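Local coordinates for mandelate racemase / muconate lactonizing enzyme, C-terminal domain protein (Labrenzia alexandrii, PDB 4E5T) that probably catalyses a magnesium-dependent reaction of the mandelate racemase/muconate lactonizing enzyme type, at residues P248-R256 against S275-A283; V148-A159 against A196-V205. All blocks are in the same frame, centred on the assembly; numbering follows the deposited sequence.

Interaction 1: P248-R256 against S275-A283; sequences PEDMAEVAR and SRVLETGAA
The Glu249 carboxylate and the Arg276 guanidinium pass each other at a slant, their planes 27° apart. With Glu249 OE2 4.1 Å from Arg276 NE the pair stays beyond salt-bridge range, and Arg276 spends its charged end on a second subunit, bridging to Glu249 and bonding Glu246 O there. The Arg256 guanidinium carries Ala252 O over the centre of one face and Glu253 CD in plane at its edge; its NH2 bonds Glu253 OE1 at 2.9 Å, while Thr280 O across the contact lies obliquely to it. Pro248 CG meets the Arg276 methylene CD at 3.7 Å. The two helices run at 38° to each other, with axes 8.9 Å apart, as neighbouring outer helices of the enolase-type barrel, and strand 262-264 comes between them in the chain. Helix 270-280 ends in a Schellman motif at Gly281, whose positive phi turns the chain so that Ala282 CB packs on Met251 CB at 3.8 Å. Ala252 CB sits against the backbone oxygens of Thr280 and Gly281. Thr280 places OG1 between its own N and carbonyl carbon (chi1 61°), from where it bonds Arg276 O at 2.8 Å, on the opposite face of that carbonyl from Thr280 N.

Interaction 2: V148-A159 against A196-V205; sequences VYNDADMAAEAA and AFCKQIRAAV
Phe197 points its ring into the turn that leads to helix 152-165, and the backbone of that turn curves round the ring. Asn150 N lies in the ring plane at its edge, and Val148 O comes obliquely to CE2 at 3.6 Å. On the helix side, Ala152 CB meets Phe197 CD1 at 3.6 Å, and Ala155 CB reaches CE2 of the same ring, so the two alanines touch it at different carbons. Phe172 and Pro174 also pack on Phe197, placing the ring between the helix start and the barrel wall. Asp151, the N-cap residue of helix 152-165, accepts from Met154 N at OD1 (2.7 Å), nearly in line with its C-O bond.

Beside the alanines, Asp153 and Gln200 meet obliquely, with carboxylate and amide planes 44° apart. Gln200 bends at chi2 (-67°) and turns NE2 to Asp153 OD1; the hydrogen bond is modelled too short for its length to be trusted at this resolution. The amide's other end, OE1, takes Lys199 NZ from above the carbonyl plane.

Further along, small side chains let the backbones close in. Ala156 CB rests on Gln200 O, and Ala156 CB also meets Ala204 CB at 3.9 Å. Ile201 CG1 lies against Ala156 CA. Ala159 CB packs against Val205 CG1 at 4.0 Å. The axes come within 8.2 Å at an angle of 32°, the arrangement of successive outer helices of a (beta/alpha) barrel, here following strands 126-131 and 169-172.

Overall arrangement
Both contacts belong to the C-terminal barrel domain and join outer helices that follow one another along the chain, each pair linked through one barrel strand: 169-172 for interaction 2 and 262-264 for interaction 1. Interaction 2 is complete in sequence before interaction 1 begins, and strands 210-213 and 238-240 with helix 221-231 come between. Their centres are 30 Å apart and their nearest atoms about 14 Å, so they do not touch and lie at separate places on the barrel's outer helical layer. Of the magnesium ligands, Glu240 ends strand 238-240 and Glu266 lies just after strand 262-264. Interaction 1 also reaches a subunit interface through Arg276.

Interaction 1: P248-R256 against S275-A283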
loop_
_atom_site.group_PDB
_atom_site.type_symbol
_atom_site.label_atom_id
_atom_site.label_comp_id
_atom_site.label_asym_id
_atom_site.label_seq_id
_atom_site.Cartn_x
_atom_site.Cartn_y
_atom_site.Cartn_z
ATOM N N PRO A 248 -13.040 -11.257 3.095
ATOM C CA PRO A 248 -13.160 -10.093 3.985
ATOM C C PRO A 248 -12.600 -8.803 3.375
ATOM O O PRO A 248 -13.079 -7.722 3.731
ATOM C CB PRO A 248 -12.344 -10.502 5.220
ATOM C CG PRO A 248 -12.410 -11.974 5.246
ATOM C CD PRO A 248 -12.469 -12.423 3.793
ATOM N N GLU A 249 -11.614 -8.907 2.482
ATOM C CA GLU A 249 -11.026 -7.721 1.848
ATOM C C GLU A 249 -12.099 -6.869 1.169
ATOM O O GLU A 249 -12.050 -5.641 1.203
ATOM C CB GLU A 249 -9.947 -8.107 0.822
ATOM C CG GLU A 249 -8.623 -8.578 1.399
ATOM C CD GLU A 249 -8.582 -10.087 1.614
ATOM O OE1 GLU A 249 -9.654 -10.731 1.507
ATOM O OE2 GLU A 249 -7.477 -10.624 1.888
ATOM N N ASP A 250 -13.070 -7.548 0.561
ATOM C CA ASP A 250 -14.158 -6.894 -0.146
ATOM C C ASP A 250 -15.153 -6.302 0.817
ATOM O O ASP A 250 -15.781 -5.301 0.526
ATOM C CB ASP A 250 -14.897 -7.887 -1.040
ATOM C CG ASP A 250 -14.146 -8.207 -2.314
ATOM O OD1 ASP A 250 -13.300 -7.394 -2.751
ATOM O OD2 ASP A 250 -14.420 -9.284 -2.879
ATOM N N MET A 251 -15.329 -6.942 1.960
ATOM C CA MET A 251 -16.330 -6.476 2.898
ATOM C C MET A 251 -15.832 -5.151 3.431
ATOM O O MET A 251 -16.625 -4.249 3.720
ATOM C CB MET A 251 -16.544 -7.486 4.028
ATOM C CG MET A 251 -17.744 -7.186 4.933
ATOM S SD MET A 251 -18.148 -8.501 6.132
ATOM C CE MET A 251 -19.375 -9.464 5.244
ATOM N N ALA A 252 -14.508 -5.027 3.518
ATOM C CA ALA A 252 -13.910 -3.844 4.102
ATOM C C ALA A 252 -14.208 -2.596 3.256
ATOM O O ALA A 252 -14.203 -1.468 3.756
ATOM C CB ALA A 252 -12.451 -4.043 4.281
ATOM N N GLU A 253 -14.492 -2.799 1.975
ATOM C CA GLU A 253 -14.843 -1.688 1.101
ATOM C C GLU A 253 -16.239 -1.154 1.473
ATOM O O GLU A 253 -16.463 0.049 1.508
ATOM C CB GLU A 253 -14.748 -2.104 -0.376
ATOM C CG GLU A 253 -14.126 -1.048 -1.305
ATOM C CD GLU A 253 -12.594 -1.035 -1.280
ATOM O OE1 GLU A 253 -12.002 -0.089 -0.710
ATOM O OE2 GLU A 253 -11.980 -1.963 -1.850
ATOM N N VAL A 254 -17.165 -2.052 1.783
ATOM C CA VAL A 254 -18.473 -1.644 2.278
ATOM C C VAL A 254 -18.350 -0.921 3.600
ATOM O O VAL A 254 -18.960 0.123 3.800
ATOM C CB VAL A 254 -19.404 -2.845 2.480
ATOM C CG1 VAL A 254 -20.733 -2.401 3.106
ATOM C CG2 VAL A 254 -19.624 -3.574 1.147
ATOM N N ALA A 255 -17.559 -1.485 4.502
ATOM C CA ALA A 255 -17.408 -0.934 5.846
ATOM C C ALA A 255 -16.806 0.480 5.847
ATOM O O ALA A 255 -17.278 1.366 6.579
ATOM C CB ALA A 255 -16.587 -1.878 6.713
ATOM N N ARG A 256 -15.777 0.684 5.025
ATOM C CA ARG A 256 -15.163 2.006 4.849
ATOM C C ARG A 256 -16.144 3.020 4.282
ATOM O O ARG A 256 -16.072 4.208 4.606
ATOM C CB ARG A 256 -13.955 1.941 3.915
ATOM C CG ARG A 256 -12.667 1.542 4.577
ATOM C CD ARG A 256 -11.505 1.729 3.625
ATOM N NE ARG A 256 -11.483 0.732 2.558
ATOM C CZ ARG A 256 -10.872 -0.447 2.650
ATOM N NH1 ARG A 256 -10.240 -0.784 3.768
ATOM N NH2 ARG A 256 -10.896 -1.291 1.627
ATOM N N SER A 275 -9.041 -13.108 12.463
ATOM C CA SER A 275 -7.827 -12.325 12.315
ATOM C C SER A 275 -7.899 -11.494 11.023
ATOM O O SER A 275 -7.700 -10.277 11.034
ATOM C CB SER A 275 -6.618 -13.242 12.296
ATOM O OG SER A 275 -5.448 -12.527 11.940
ATOM N N ARG A 276 -8.216 -12.143 9.912
ATOM C CA ARG A 276 -8.348 -11.431 8.646
ATOM C C ARG A 276 -9.466 -10.367 8.646
ATOM O O ARG A 276 -9.270 -9.258 8.124
ATOM C CB ARG A 276 -8.527 -12.414 7.482
ATOM C CG ARG A 276 -8.733 -11.738 6.130
ATOM C CD ARG A 276 -8.784 -12.741 4.984
ATOM N NE ARG A 276 -7.534 -13.475 4.875
ATOM C CZ ARG A 276 -7.365 -14.729 5.274
ATOM N NH1 ARG A 276 -8.384 -15.404 5.787
ATOM N NH2 ARG A 276 -6.176 -15.309 5.147
ATOM N N VAL A 277 -10.625 -10.706 9.213
ATOM C CA VAL A 277 -11.732 -9.758 9.331
ATOM C C VAL A 277 -11.242 -8.505 10.050
ATOM O O VAL A 277 -11.373 -7.393 9.549
ATOM C CB VAL A 277 -12.939 -10.338 10.141
ATOM C CG1 VAL A 277 -13.840 -9.220 10.620
ATOM C CG2 VAL A 277 -13.740 -11.341 9.329
ATOM N N LEU A 278 -10.653 -8.702 11.223
ATOM C CA LEU A 278 -10.188 -7.590 12.033
ATOM C C LEU A 278 -9.171 -6.737 11.302
ATOM O O LEU A 278 -9.333 -5.525 11.212
ATOM C CB LEU A 278 -9.606 -8.102 13.343
ATOM C CG LEU A 278 -10.702 -8.692 14.218
ATOM C CD1 LEU A 278 -10.118 -9.293 15.501
ATOM C CD2 LEU A 278 -11.751 -7.619 14.494
ATOM N N GLU A 279 -8.138 -7.375 10.764
ATOM C CA GLU A 279 -7.035 -6.638 10.171
ATOM C C GLU A 279 -7.414 -5.898 8.890
ATOM O O GLU A 279 -6.951 -4.766 8.662
ATOM C CB GLU A 279 -5.829 -7.539 9.977
ATOM C CG GLU A 279 -5.079 -7.737 11.269
ATOM C CD GLU A 279 -4.232 -8.982 11.284
ATOM O OE1 GLU A 279 -4.102 -9.633 10.220
ATOM O OE2 GLU A 279 -3.712 -9.304 12.374
ATOM N N THR A 280 -8.272 -6.513 8.078
ATOM C CA THR A 280 -8.693 -5.865 6.844
ATOM C C THR A 280 -9.681 -4.774 7.141
ATOM O O THR A 280 -9.950 -3.946 6.282
ATOM C CB THR A 280 -9.359 -6.829 5.839
ATOM O OG1 THR A 280 -10.523 -7.397 6.434
ATOM C CG2 THR A 280 -8.412 -7.943 5.418
ATOM N N GLY A 281 -10.224 -4.774 8.356
ATOM C CA GLY A 281 -11.295 -3.858 8.715
ATOM C C GLY A 281 -12.603 -4.217 8.027
ATOM O O GLY A 281 -13.313 -3.340 7.544
ATOM N N ALA A 282 -12.920 -5.508 7.964
ATOM C CA ALA A 282 -14.170 -5.974 7.349
ATOM C C ALA A 282 -15.380 -5.801 8.266
ATOM O O ALA A 282 -16.494 -5.649 7.797
ATOM C CB ALA A 282 -14.048 -7.417 6.929
ATOM N N ALA A 283 -15.157 -5.839 9.575
ATOM C CA ALA A 283 -16.220 -5.587 10.527
ATOM C C ALA A 283 -15.644 -5.007 11.809
ATOM O O ALA A 283 -14.473 -5.217 12.108
ATOM C CB ALA A 283 -16.970 -6.849 10.815
#

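Interaction 2: V148-A159 against A196-V205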
loop_
_atom_site.group_PDB
_atom_site.type_symbol
_atom_site.label_atom_id
_atom_site.label_comp_id
_atom_site.label_asym_id
_atom_site.label_seq_id
_atom_site.Cartn_x
_atom_site.Cartn_y
_atom_site.Cartn_z
ATOM N N VAL A 148 -45.047 -9.641 9.447
ATOM C CA VAL A 148 -43.983 -8.938 10.156
ATOM C C VAL A 148 -42.669 -8.913 9.370
ATOM O O VAL A 148 -41.854 -8.000 9.533
ATOM C CB VAL A 148 -43.744 -9.585 11.536
ATOM C CG1 VAL A 148 -42.949 -8.665 12.425
ATOM C CG2 VAL A 148 -45.075 -9.910 12.185
ATOM N N TYR A 149 -42.472 -9.912 8.516
ATOM C CA TYR A 149 -41.239 -10.035 7.752
ATOM C C TYR A 149 -41.288 -9.300 6.418
ATOM O O TYR A 149 -40.289 -9.264 5.709
ATOM C CB TYR A 149 -40.965 -11.493 7.433
ATOM C CG TYR A 149 -40.899 -12.422 8.610
ATOM C CD1 TYR A 149 -40.101 -12.143 9.707
ATOM C CD2 TYR A 149 -41.626 -13.599 8.613
ATOM C CE1 TYR A 149 -40.035 -13.014 10.780
ATOM C CE2 TYR A 149 -41.572 -14.471 9.678
ATOM C CZ TYR A 149 -40.777 -14.177 10.759
ATOM O OH TYR A 149 -40.739 -15.056 11.817
ATOM N N ASN A 150 -42.444 -8.744 6.058
ATOM C CA ASN A 150 -42.615 -8.148 4.732
ATOM C C ASN A 150 -43.304 -6.795 4.707
ATOM O O ASN A 150 -43.287 -6.112 3.690
ATOM C CB ASN A 150 -43.366 -9.100 3.791
ATOM C CG ASN A 150 -44.766 -9.427 4.277
ATOM O OD1 ASN A 150 -45.359 -8.692 5.060
ATOM N ND2 ASN A 150 -45.296 -10.549 3.818
ATOM N N ASP A 151 -43.940 -6.427 5.811
ATOM C CA ASP A 151 -44.669 -5.165 5.884
ATOM C C ASP A 151 -44.116 -4.273 6.989
ATOM O O ASP A 151 -44.244 -4.597 8.165
ATOM C CB ASP A 151 -46.166 -5.417 6.112
ATOM C CG ASP A 151 -46.922 -4.147 6.430
ATOM O OD1 ASP A 151 -46.919 -3.736 7.610
ATOM O OD2 ASP A 151 -47.511 -3.550 5.503
ATOM N N ALA A 152 -43.522 -3.146 6.602
ATOM C CA ALA A 152 -42.888 -2.226 7.552
ATOM C C ALA A 152 -43.739 -1.878 8.784
ATOM O O ALA A 152 -43.240 -1.880 9.913
ATOM C CB ALA A 152 -42.429 -0.961 6.846
ATOM N N ASP A 153 -45.020 -1.590 8.580
ATOM C CA ASP A 153 -45.845 -1.170 9.702
ATOM C C ASP A 153 -46.044 -2.301 10.711
ATOM O O ASP A 153 -45.953 -2.078 11.915
ATOM C CB ASP A 153 -47.166 -0.560 9.233
ATOM C CG ASP A 153 -46.968 0.755 8.479
ATOM O OD1 ASP A 153 -45.937 1.419 8.716
ATOM O OD2 ASP A 153 -47.836 1.133 7.658
ATOM N N MET A 154 -46.265 -3.520 10.231
ATOM C CA MET A 154 -46.440 -4.656 11.138
ATOM C C MET A 154 -45.162 -5.007 11.902
ATOM O O MET A 154 -45.209 -5.563 13.005
ATOM C CB MET A 154 -46.964 -5.881 10.389
ATOM C CG MET A 154 -48.470 -5.886 10.163
ATOM S SD MET A 154 -48.894 -7.357 9.240
ATOM C CE MET A 154 -49.034 -8.539 10.570
ATOM N N ALA A 155 -44.019 -4.686 11.309
ATOM C CA ALA A 155 -42.747 -4.919 11.968
ATOM C C ALA A 155 -42.566 -3.868 13.041
ATOM O O ALA A 155 -41.993 -4.132 14.096
ATOM C CB ALA A 155 -41.616 -4.859 10.971
ATOM N N ALA A 156 -43.066 -2.670 12.763
ATOM C CA ALA A 156 -42.910 -1.563 13.691
ATOM C C ALA A 156 -43.737 -1.824 14.935
ATOM O O ALA A 156 -43.294 -1.570 16.053
ATOM C CB ALA A 156 -43.296 -0.242 13.040
ATOM N N GLU A 157 -44.935 -2.357 14.735
ATOM C CA GLU A 157 -45.796 -2.714 15.851
ATOM C C GLU A 157 -45.170 -3.861 16.632
ATOM O O GLU A 157 -45.230 -3.898 17.859
ATOM C CB GLU A 157 -47.179 -3.118 15.356
ATOM C CG GLU A 157 -48.161 -3.407 16.474
ATOM C CD GLU A 157 -49.396 -4.136 15.985
ATOM O OE1 GLU A 157 -49.773 -3.950 14.802
ATOM O OE2 GLU A 157 -49.981 -4.903 16.785
ATOM N N ALA A 158 -44.567 -4.797 15.912
ATOM C CA ALA A 158 -43.874 -5.903 16.551
ATOM C C ALA A 158 -42.784 -5.385 17.475
ATOM O O ALA A 158 -42.534 -5.953 18.543
ATOM C CB ALA A 158 -43.286 -6.819 15.508
ATOM N N ALA A 159 -42.159 -4.287 17.060
ATOM C CA ALA A 159 -40.991 -3.747 17.742
ATOM C C ALA A 159 -41.358 -3.007 19.017
ATOM O O ALA A 159 -40.653 -3.101 20.022
ATOM C CB ALA A 159 -40.204 -2.834 16.801
ATOM N N ALA A 196 -38.084 1.506 4.354
ATOM C CA ALA A 196 -39.403 1.639 4.953
ATOM C C ALA A 196 -39.408 0.980 6.333
ATOM O O ALA A 196 -39.948 1.539 7.300
ATOM C CB ALA A 196 -40.462 1.039 4.062
ATOM N N PHE A 197 -38.789 -0.199 6.423
ATOM C CA PHE A 197 -38.667 -0.899 7.694
ATOM C C PHE A 197 -37.903 -0.028 8.679
ATOM O O PHE A 197 -38.337 0.175 9.814
ATOM C CB PHE A 197 -37.954 -2.235 7.516
ATOM C CG PHE A 197 -38.883 -3.416 7.350
ATOM C CD1 PHE A 197 -39.826 -3.440 6.344
ATOM C CD2 PHE A 197 -38.781 -4.519 8.184
ATOM C CE1 PHE A 197 -40.664 -4.531 6.180
ATOM C CE2 PHE A 197 -39.618 -5.607 8.023
ATOM C CZ PHE A 197 -40.562 -5.610 7.015
ATOM N N CYS A 198 -36.777 0.517 8.238
ATOM C CA CYS A 198 -35.993 1.375 9.112
ATOM C C CYS A 198 -36.749 2.614 9.583
ATOM O O CYS A 198 -36.755 2.915 10.771
ATOM C CB CYS A 198 -34.673 1.761 8.454
ATOM S SG CYS A 198 -33.491 0.398 8.411
ATOM N N LYS A 199 -37.399 3.313 8.655
ATOM C CA LYS A 199 -38.118 4.549 8.977
ATOM C C LYS A 199 -39.241 4.348 10.001
ATOM O O LYS A 199 -39.307 5.068 11.000
ATOM C CB LYS A 199 -38.667 5.204 7.703
ATOM C CG LYS A 199 -39.239 6.604 7.907
ATOM C CD LYS A 199 -39.750 7.225 6.599
ATOM C CE LYS A 199 -40.815 6.359 5.897
ATOM N NZ LYS A 199 -42.181 6.450 6.493
ATOM N N GLN A 200 -40.105 3.367 9.745
ATOM C CA GLN A 200 -41.260 3.079 10.606
ATOM C C GLN A 200 -40.891 2.516 11.978
ATOM O O GLN A 200 -41.544 2.808 12.975
ATOM C CB GLN A 200 -42.194 2.083 9.920
ATOM C CG GLN A 200 -42.639 2.496 8.543
ATOM C CD GLN A 200 -43.534 3.702 8.581
ATOM O OE1 GLN A 200 -43.067 4.842 8.674
ATOM N NE2 GLN A 200 -44.838 3.463 8.518
ATOM N N ILE A 201 -39.865 1.675 12.009
ATOM C CA ILE A 201 -39.446 1.020 13.235
ATOM C C ILE A 201 -38.794 2.046 14.162
ATOM O O ILE A 201 -39.013 2.030 15.370
ATOM C CB ILE A 201 -38.502 -0.160 12.919
ATOM C CG1 ILE A 201 -39.300 -1.329 12.354
ATOM C CG2 ILE A 201 -37.728 -0.618 14.143
ATOM C CD1 ILE A 201 -38.420 -2.468 11.878
ATOM N N ARG A 202 -38.018 2.957 13.584
ATOM C CA ARG A 202 -37.368 4.018 14.347
ATOM C C ARG A 202 -38.395 4.996 14.924
ATOM O O ARG A 202 -38.243 5.487 16.050
ATOM C CB ARG A 202 -36.367 4.760 13.461
ATOM C CG ARG A 202 -35.928 6.105 14.001
ATOM C CD ARG A 202 -35.073 5.955 15.255
ATOM N NE ARG A 202 -33.829 5.232 14.983
ATOM C CZ ARG A 202 -33.419 4.177 15.677
ATOM N NH1 ARG A 202 -32.285 3.575 15.362
ATOM N NH2 ARG A 202 -34.149 3.725 16.689
ATOM N N ALA A 203 -39.441 5.265 14.149
ATOM C CA ALA A 203 -40.531 6.131 14.590
ATOM C C ALA A 203 -41.365 5.456 15.692
ATOM O O ALA A 203 -41.989 6.116 16.528
ATOM C CB ALA A 203 -41.405 6.502 13.416
ATOM N N ALA A 204 -41.367 4.132 15.686
ATOM C CA ALA A 204 -42.107 3.385 16.679
ATOM C C ALA A 204 -41.343 3.340 18.002
ATOM O O ALA A 204 -41.949 3.353 19.076
ATOM C CB ALA A 204 -42.400 1.972 16.169
ATOM N N VAL A 205 -40.013 3.302 17.924
ATOM C CA VAL A 205 -39.189 3.058 19.111
ATOM C C VAL A 205 -38.317 4.239 19.537
ATOM O O VAL A 205 -37.731 4.204 20.620
ATOM C CB VAL A 205 -38.282 1.798 18.957
ATOM C CG1 VAL A 205 -39.113 0.559 18.618
ATOM C CG2 VAL A 205 -37.190 2.040 17.919
#